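Local coordinates for protein D-isomer specific 2-hydroxyacid dehydrogenase NAD-binding (Xanthobacter autotrophicus, PDB 4XA8) that probably catalyses NAD(P)-dependent oxidation or reduction of D-2-hydroxyacids and their 2-oxoacids, and binds NADPH through a Rossmann-type domain, at residues G148-G153 / R171-T176; G167-G172 / G182-H187. All coordinates share one frame; numbering follows the deposited sequence.

Interaction 1: G148-G153 / R171-T176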
loop_
_atom_site.group_PDB
_atom_site.type_symbol
_atom_site.label_atom_id
_atom_site.label_comp_id
_atom_site.label_asym_id
_atom_site.label_seq_id
_atom_site.Cartn_x
_atom_site.Cartn_y
_atom_site.Cartn_z
ATOM N N GLY A 148 -10.034 2.971 -12.082
ATOM C CA GLY A 148 -9.844 3.688 -13.324
ATOM C C GLY A 148 -8.530 4.453 -13.262
ATOM O O GLY A 148 -8.334 5.294 -12.362
ATOM N N VAL A 149 -7.663 4.240 -14.244
ATOM C CA VAL A 149 -6.428 5.053 -14.379
ATOM C C VAL A 149 -6.635 6.103 -15.511
ATOM O O VAL A 149 -6.838 5.719 -16.677
ATOM C CB VAL A 149 -5.239 4.122 -14.712
ATOM C CG1 VAL A 149 -3.927 4.898 -14.848
ATOM C CG2 VAL A 149 -5.067 3.087 -13.651
ATOM N N LEU A 150 -6.653 7.386 -15.147
ATOM C CA LEU A 150 -6.837 8.489 -16.064
ATOM C C LEU A 150 -5.458 8.910 -16.576
ATOM O O LEU A 150 -4.694 9.546 -15.867
ATOM C CB LEU A 150 -7.598 9.618 -15.347
ATOM C CG LEU A 150 -7.991 10.832 -16.134
ATOM C CD1 LEU A 150 -9.158 10.523 -17.061
ATOM C CD2 LEU A 150 -8.370 11.941 -15.165
ATOM N N GLY A 151 -5.134 8.515 -17.801
ATOM C CA GLY A 151 -3.856 8.819 -18.462
ATOM C C GLY A 151 -3.107 7.535 -18.685
ATOM O O GLY A 151 -2.892 6.805 -17.723
ATOM N N LEU A 152 -2.788 7.202 -19.951
ATOM C CA LEU A 152 -2.075 5.943 -20.235
ATOM C C LEU A 152 -0.830 6.132 -21.059
ATOM O O LEU A 152 -0.567 5.372 -22.000
ATOM C CB LEU A 152 -2.997 4.928 -20.921
ATOM C CG LEU A 152 -4.241 4.452 -20.178
ATOM C CD1 LEU A 152 -5.115 3.634 -21.147
ATOM C CD2 LEU A 152 -3.896 3.621 -18.939
ATOM N N GLY A 153 -0.075 7.162 -20.695
ATOM C CA GLY A 153 1.313 7.339 -21.135
ATOM C C GLY A 153 2.202 6.318 -20.463
ATOM O O GLY A 153 1.709 5.374 -19.878
ATOM N N ARG A 171 -9.693 -0.248 -15.421
ATOM C CA ARG A 171 -9.998 0.477 -16.639
ATOM C C ARG A 171 -8.983 1.568 -16.821
ATOM O O ARG A 171 -8.394 2.003 -15.859
ATOM C CB ARG A 171 -11.472 0.994 -16.643
ATOM C CG ARG A 171 -11.940 1.590 -15.318
ATOM C CD ARG A 171 -13.325 2.269 -15.347
ATOM N NE ARG A 171 -14.305 1.298 -15.717
ATOM C CZ ARG A 171 -15.490 1.498 -16.246
ATOM N NH1 ARG A 171 -16.047 2.706 -16.446
ATOM N NH2 ARG A 171 -16.160 0.416 -16.544
ATOM N N GLY A 172 -8.794 2.036 -18.053
ATOM C CA GLY A 172 -7.955 3.172 -18.286
ATOM C C GLY A 172 -8.609 4.100 -19.305
ATOM O O GLY A 172 -9.454 3.669 -20.129
ATOM N N TRP A 173 -8.155 5.338 -19.274
ATOM C CA TRP A 173 -8.573 6.378 -20.205
ATOM C C TRP A 173 -7.398 7.067 -20.814
ATOM O O TRP A 173 -6.412 7.406 -20.137
ATOM C CB TRP A 173 -9.489 7.419 -19.521
ATOM C CG TRP A 173 -10.007 8.404 -20.503
ATOM C CD1 TRP A 173 -11.144 8.295 -21.249
ATOM C CD2 TRP A 173 -9.376 9.631 -20.921
ATOM N NE1 TRP A 173 -11.285 9.369 -22.061
ATOM C CE2 TRP A 173 -10.225 10.214 -21.901
ATOM C CE3 TRP A 173 -8.196 10.290 -20.558
ATOM C CZ2 TRP A 173 -9.917 11.427 -22.569
ATOM C CZ3 TRP A 173 -7.884 11.530 -21.211
ATOM C CH2 TRP A 173 -8.752 12.084 -22.191
ATOM N N SER A 174 -7.498 7.314 -22.109
ATOM C CA SER A 174 -6.466 8.063 -22.792
ATOM C C SER A 174 -7.125 8.877 -23.879
ATOM O O SER A 174 -8.236 8.612 -24.261
ATOM C CB SER A 174 -5.453 7.108 -23.419
ATOM O OG SER A 174 -4.466 7.899 -24.112
ATOM N N ARG A 175 -6.448 9.912 -24.338
ATOM C CA ARG A 175 -6.968 10.709 -25.442
ATOM C C ARG A 175 -7.038 9.843 -26.707
ATOM O O ARG A 175 -7.950 9.999 -27.492
ATOM C CB ARG A 175 -6.073 11.927 -25.679
ATOM N N THR A 176 -6.103 8.888 -26.870
ATOM C CA THR A 176 -5.989 8.123 -28.118
ATOM C C THR A 176 -6.124 6.614 -27.824
ATOM O O THR A 176 -5.972 6.204 -26.687
ATOM C CB THR A 176 -4.660 8.458 -28.825
ATOM O OG1 THR A 176 -3.565 8.138 -27.981
ATOM C CG2 THR A 176 -4.568 9.936 -29.090
HETATM O O HOH W 1 -2.951 9.339 -22.113
#
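Leu150 and Trp173 run side by side from one face of two parallel strands, and the CD1 branch of Leu150 comes to 3.6 Å from CE3 on the benzene part of the indole. Both side chains leave with CG anti to the backbone N (chi1 -176° in Leu150), which is why they lean the same way. Beneath them three backbone bonds join the strands: Val149 N to Arg171 O, Trp173 N to Val149 O, and Gly151 N to Trp173 O at 2.9 Å. On the other face Leu152 CD2 lies 4.1 Å from Gly172 CA, packing directly on the bare backbone. Past the last rung, where the chains part, a water bridges Leu152 N, at 3.0 Å, and Ser174 OG. The next shell fixes the indole: its NE1 donates to Gly188 O, while Leu192 and Phe195 of helix 192-197 pack on the Leu150 and Trp173 face; Val149, on the Leu152 face, meets helix 154-165. Leu152, Arg175 and Thr176 have been seen to bind NADPH, which is absent from this chain. Strand 146-150, a turn consistent with GxGxxG that starts at Gly151, helix 154-165 and strand 169-174 form the beta-alpha-beta unit of a Rossmann fold.

Interaction 2: G167-G172 / G182-H187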
loop_
_atom_site.group_PDB
_atom_site.type_symbol
_atom_site.label_atom_id
_atom_site.label_comp_id
_atom_site.label_asym_id
_atom_site.label_seq_id
_atom_site.Cartn_x
_atom_site.Cartn_y
_atom_site.Cartn_z
ATOM N N GLY A 167 -5.867 -8.361 -9.595
ATOM C CA GLY A 167 -7.207 -8.885 -9.732
ATOM C C GLY A 167 -8.325 -7.833 -9.821
ATOM O O GLY A 167 -9.485 -8.177 -9.959
ATOM N N PHE A 168 -7.987 -6.549 -9.702
ATOM C CA PHE A 168 -9.003 -5.499 -9.798
ATOM C C PHE A 168 -9.647 -5.431 -11.180
ATOM O O PHE A 168 -9.058 -5.901 -12.171
ATOM C CB PHE A 168 -8.380 -4.124 -9.470
ATOM C CG PHE A 168 -7.901 -4.014 -8.048
ATOM C CD1 PHE A 168 -8.801 -4.042 -7.031
ATOM C CD2 PHE A 168 -6.538 -3.923 -7.746
ATOM C CE1 PHE A 168 -8.396 -3.955 -5.694
ATOM C CE2 PHE A 168 -6.098 -3.847 -6.414
ATOM C CZ PHE A 168 -7.029 -3.858 -5.387
ATOM N N ASP A 169 -10.863 -4.903 -11.248
ATOM C CA ASP A 169 -11.477 -4.599 -12.545
ATOM C C ASP A 169 -10.890 -3.244 -13.042
ATOM O O ASP A 169 -11.414 -2.162 -12.706
ATOM C CB ASP A 169 -13.000 -4.550 -12.367
ATOM C CG ASP A 169 -13.757 -4.325 -13.674
ATOM O OD1 ASP A 169 -13.142 -4.049 -14.729
ATOM O OD2 ASP A 169 -14.992 -4.355 -13.600
ATOM N N VAL A 170 -9.757 -3.320 -13.751
ATOM C CA VAL A 170 -8.956 -2.124 -14.076
ATOM C C VAL A 170 -9.399 -1.547 -15.428
ATOM O O VAL A 170 -9.541 -2.272 -16.416
ATOM C CB VAL A 170 -7.441 -2.411 -14.054
ATOM C CG1 VAL A 170 -6.610 -1.163 -14.337
ATOM C CG2 VAL A 170 -7.029 -3.013 -12.732
ATOM N N ARG A 171 -9.693 -0.248 -15.421
ATOM C CA ARG A 171 -9.998 0.477 -16.639
ATOM C C ARG A 171 -8.983 1.568 -16.821
ATOM O O ARG A 171 -8.394 2.003 -15.859
ATOM C CB ARG A 171 -11.472 0.994 -16.643
ATOM C CG ARG A 171 -11.940 1.590 -15.318
ATOM C CD ARG A 171 -13.325 2.269 -15.347
ATOM N NE ARG A 171 -14.305 1.298 -15.717
ATOM C CZ ARG A 171 -15.490 1.498 -16.246
ATOM N NH1 ARG A 171 -16.047 2.706 -16.446
ATOM N NH2 ARG A 171 -16.160 0.416 -16.544
ATOM N N GLY A 172 -8.794 2.036 -18.053
ATOM C CA GLY A 172 -7.955 3.172 -18.286
ATOM C C GLY A 172 -8.609 4.100 -19.305
ATOM O O GLY A 172 -9.454 3.669 -20.129
ATOM N N GLY A 182 -5.377 -7.064 -20.284
ATOM C CA GLY A 182 -6.094 -7.070 -18.994
ATOM C C GLY A 182 -6.649 -5.750 -18.457
ATOM O O GLY A 182 -7.095 -5.688 -17.283
ATOM N N VAL A 183 -6.632 -4.693 -19.280
ATOM C CA VAL A 183 -7.126 -3.376 -18.891
ATOM C C VAL A 183 -8.246 -2.979 -19.834
ATOM O O VAL A 183 -8.101 -3.067 -21.045
ATOM C CB VAL A 183 -5.972 -2.311 -18.914
ATOM C CG1 VAL A 183 -6.476 -0.914 -18.559
ATOM C CG2 VAL A 183 -4.837 -2.704 -17.940
ATOM N N SER A 184 -9.365 -2.527 -19.284
ATOM C CA SER A 184 -10.478 -2.038 -20.108
ATOM C C SER A 184 -10.179 -0.603 -20.501
ATOM O O SER A 184 -10.327 0.326 -19.703
ATOM C CB SER A 184 -11.816 -2.144 -19.371
ATOM O OG SER A 184 -12.110 -3.492 -19.062
ATOM N N CYS A 185 -9.756 -0.401 -21.726
ATOM C CA CYS A 185 -9.312 0.915 -22.173
ATOM C C CYS A 185 -10.427 1.707 -22.879
ATOM O O CYS A 185 -11.082 1.154 -23.802
ATOM C CB CYS A 185 -8.127 0.742 -23.126
ATOM S SG CYS A 185 -6.623 0.059 -22.376
ATOM N N PHE A 186 -10.598 2.978 -22.462
ATOM C CA PHE A 186 -11.529 3.919 -23.025
ATOM C C PHE A 186 -10.688 5.011 -23.654
ATOM O O PHE A 186 -9.586 5.321 -23.188
ATOM C CB PHE A 186 -12.391 4.597 -21.972
ATOM C CG PHE A 186 -13.390 3.686 -21.272
ATOM C CD1 PHE A 186 -12.974 2.716 -20.373
ATOM C CD2 PHE A 186 -14.748 3.817 -21.524
ATOM C CE1 PHE A 186 -13.903 1.917 -19.733
ATOM C CE2 PHE A 186 -15.677 3.010 -20.874
ATOM C CZ PHE A 186 -15.241 2.071 -19.991
ATOM N N HIS A 187 -11.197 5.611 -24.700
ATOM C CA HIS A 187 -10.488 6.738 -25.263
ATOM C C HIS A 187 -11.388 7.831 -25.805
ATOM O O HIS A 187 -12.523 7.563 -26.226
ATOM C CB HIS A 187 -9.487 6.245 -26.313
ATOM C CG HIS A 187 -10.109 5.926 -27.630
ATOM N ND1 HIS A 187 -10.730 4.718 -27.885
ATOM C CD2 HIS A 187 -10.232 6.662 -28.766
ATOM C CE1 HIS A 187 -11.239 4.736 -29.105
ATOM N NE2 HIS A 187 -10.923 5.890 -29.672
HETATM O O HOH W 2 -9.220 -5.304 -15.714
#
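Gly172 is held by both its N and its O, which bond to the same neighbouring strand: its N donates to Ser184 O at 2.8 Å, and its O accepts from Phe186 N at 2.7 Å, the latter bond running nearly straight out from the carbonyl. Ser184 O receives its N-H from above the carbonyl plane rather than on a lone pair, and Arg171 CA also approaches this oxygen, at 3.1 Å. Two residues before Gly172, Val170 O accepts from Ser184 N with an almost linear N-H (173°). With no side chain at Gly172, Val183 can lay CG1 against the backbone, 3.8 Å from Gly172 N; Ala160 of helix 154-165 meets the same valine, and Leu163 meets Val170. On the opposite face Phe186 CZ sits over one face of the Arg171 guanidinium, 3.7 Å from NH1 and toward the rim, with the two planes 46° apart. The bend of the arginine chain at chi3 (61°) brings the group there, and NH1 is anchored separately by a hydrogen bond to Phe195 O. Packing is looser where the segments begin. There a water accepts from Val170 N and donates to Gly182 O, at 2.7 Å, filling in for a direct bond; Gly182 and Ser184 are exposed, and Ser184 OG stays 4.5 Å from Asp169 OD1. Strand 184-187 is thus a partly exposed edge strand, joined in parallel to the strand that follows the first Rossmann helix.

Interactions 1 and 2 are neighbouring strand pairings in one parallel seven-stranded sheet, their centres about 9 Å apart. Strand 169-174 is common to both: it pairs with strand 146-150 in interaction 1 and with the outermost strand, 184-187, in interaction 2, so Arg171 and Gly172 belong to each. Along the chain come strand 146-150, helix 154-165, strand 169-174 and strand 184-187, the strands stepping from mid-sheet to one edge; later strands lie on the other side of strand 146-150. The two contacts meet directly, where Ser174 N probably bonds to Phe186 O, 3.1 Å away. Together they build one flank of the nucleotide-binding domain, where several cofactor-binding residues follow closely on strands 146-150 and 169-174.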